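Local coordinates for protein leucine aminopeptidase 2, chloroplastic (Streptomyces sp. BC16019, PDB 5LHJ) that probably removes N-terminal amino acids from peptides as an M17-family metalloaminopeptidase that binds manganese, and takes part in maturation of the antibiotic bottromycin, at residues A[211-216]-A[237-242]. Residues are numbered along the deposited sequence; the frame is centred on the assembly and turned at random.
Sequences CAVYEG and PPRYVE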
# COMPACT_ATOMS: atom_id res chain seq x y z
N CYS A 211 27.62 -37.10 -15.74
CA CYS A 211 26.54 -36.14 -15.90
C CYS A 211 25.39 -36.74 -16.70
O CYS A 211 25.59 -37.27 -17.81
CB CYS A 211 27.04 -34.86 -16.57
SG CYS A 211 25.80 -33.57 -16.80
N ALA A 212 24.19 -36.68 -16.12
CA ALA A 212 22.95 -37.10 -16.76
C ALA A 212 22.01 -35.91 -16.79
O ALA A 212 21.77 -35.30 -15.73
CB ALA A 212 22.31 -38.25 -15.99
N VAL A 213 21.50 -35.58 -17.97
CA VAL A 213 20.53 -34.51 -18.15
C VAL A 213 19.19 -35.11 -18.54
O VAL A 213 19.12 -35.87 -19.51
CB VAL A 213 20.97 -33.53 -19.24
CG1 VAL A 213 19.89 -32.47 -19.48
CG2 VAL A 213 22.29 -32.89 -18.86
N TYR A 214 18.15 -34.78 -17.79
CA TYR A 214 16.81 -35.29 -18.04
C TYR A 214 15.92 -34.16 -18.56
O TYR A 214 15.92 -33.05 -18.01
CB TYR A 214 16.22 -35.90 -16.77
CG TYR A 214 16.99 -37.10 -16.26
CD1 TYR A 214 18.08 -36.94 -15.41
CD2 TYR A 214 16.64 -38.40 -16.63
CE1 TYR A 214 18.79 -38.02 -14.93
CE2 TYR A 214 17.36 -39.51 -16.16
CZ TYR A 214 18.44 -39.30 -15.31
OH TYR A 214 19.17 -40.36 -14.82
N GLU A 215 15.20 -34.46 -19.64
CA GLU A 215 14.36 -33.50 -20.34
C GLU A 215 13.18 -34.23 -20.95
O GLU A 215 13.27 -35.42 -21.22
CB GLU A 215 15.18 -32.80 -21.44
CG GLU A 215 15.81 -33.73 -22.47
CD GLU A 215 16.75 -33.02 -23.44
OE1 GLU A 215 16.27 -32.37 -24.40
OE2 GLU A 215 17.99 -33.11 -23.25
N GLY A 216 12.08 -33.51 -21.17
CA GLY A 216 10.92 -34.06 -21.88
C GLY A 216 10.40 -35.35 -21.25
O GLY A 216 10.21 -35.42 -20.03
N PRO A 237 11.29 -25.07 -21.16
CA PRO A 237 10.99 -26.32 -20.48
C PRO A 237 11.96 -26.55 -19.30
O PRO A 237 13.10 -26.11 -19.37
CB PRO A 237 11.20 -27.37 -21.57
CG PRO A 237 12.27 -26.78 -22.41
CD PRO A 237 11.94 -25.31 -22.47
N PRO A 238 11.52 -27.27 -18.26
CA PRO A 238 12.42 -27.56 -17.14
C PRO A 238 13.45 -28.64 -17.50
O PRO A 238 13.33 -29.30 -18.54
CB PRO A 238 11.48 -28.04 -16.04
CG PRO A 238 10.33 -28.66 -16.79
CD PRO A 238 10.17 -27.82 -18.03
N ARG A 239 14.47 -28.75 -16.66
CA ARG A 239 15.54 -29.75 -16.79
C ARG A 239 15.84 -30.28 -15.41
O ARG A 239 15.64 -29.59 -14.40
CB ARG A 239 16.82 -29.12 -17.37
CG ARG A 239 16.70 -28.62 -18.81
CD ARG A 239 16.66 -29.79 -19.79
NE ARG A 239 16.61 -29.41 -21.21
CZ ARG A 239 15.50 -29.26 -21.94
NH1 ARG A 239 14.28 -29.41 -21.41
NH2 ARG A 239 15.61 -28.97 -23.24
N TYR A 240 16.34 -31.51 -15.35
CA TYR A 240 16.90 -32.05 -14.12
C TYR A 240 18.25 -32.65 -14.44
O TYR A 240 18.35 -33.45 -15.39
CB TYR A 240 15.97 -33.09 -13.51
CG TYR A 240 16.51 -33.73 -12.28
CD1 TYR A 240 16.65 -33.00 -11.09
CD2 TYR A 240 16.89 -35.07 -12.27
CE1 TYR A 240 17.16 -33.59 -9.94
CE2 TYR A 240 17.39 -35.68 -11.13
CZ TYR A 240 17.52 -34.94 -9.97
OH TYR A 240 18.01 -35.54 -8.83
N VAL A 241 19.27 -32.28 -13.67
CA VAL A 241 20.65 -32.71 -13.92
C VAL A 241 21.22 -33.40 -12.68
O VAL A 241 21.09 -32.90 -11.56
CB VAL A 241 21.57 -31.54 -14.35
CG1 VAL A 241 22.96 -32.05 -14.74
CG2 VAL A 241 20.95 -30.80 -15.53
N GLU A 242 21.86 -34.55 -12.89
CA GLU A 242 22.62 -35.21 -11.83
C GLU A 242 24.09 -35.25 -12.25
O GLU A 242 24.41 -35.62 -13.38
CB GLU A 242 22.06 -36.59 -11.50
CG GLU A 242 20.83 -36.48 -10.60
CD GLU A 242 20.15 -37.80 -10.24
OE1 GLU A 242 20.42 -38.84 -10.88
OE2 GLU A 242 19.32 -37.78 -9.31
O HOH W 1 21.17 -40.08 -13.17
O HOH W 2 11.48 -30.87 -20.02
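Ala212 and Glu242 pair with each other, as do Tyr214 and Tyr240, through two backbone hydrogen bonds each, the shortest Tyr214 N to Tyr240 O at 2.8 Å. These antiparallel strands lie in the mixed sheet of the M17 catalytic domain, and the example illustrates how such a pairing sorts its side chains between two faces. On the face of the valines, which helix 193-207 covers, Val213 and Val241 lie side by side, while Cys211 SG, anti to the backbone N (chi1 -179°), touches Val241 CG1 at 3.8 Å. The other face carries the tyrosines, also side by side, Tyr214 CD1 meeting Tyr240 CD2 at 3.8 Å; helix 345-358 packs against both. Glu215 CB sits over one face of the Arg239 guanidinium, 3.5 Å from NH1, and the carboxylate and guanidinium planes stack 22° apart, Glu215 OE1 and Arg239 NH2 forming a long salt bridge to which no N-H is directed. Arg239 NH1 also donates to Pro238 O at 3.0 Å, from above the carbonyl plane. An alanine in place of Arg239 would probably leave Glu215 without this countercharge and Pro238 O without the NH1 bond. Polar groups on the tyrosine face are tied through Glu242: Tyr240 OH donates to OE2 at 2.6 Å, and a water joins OE1 (2.7 Å) to Tyr214 OH.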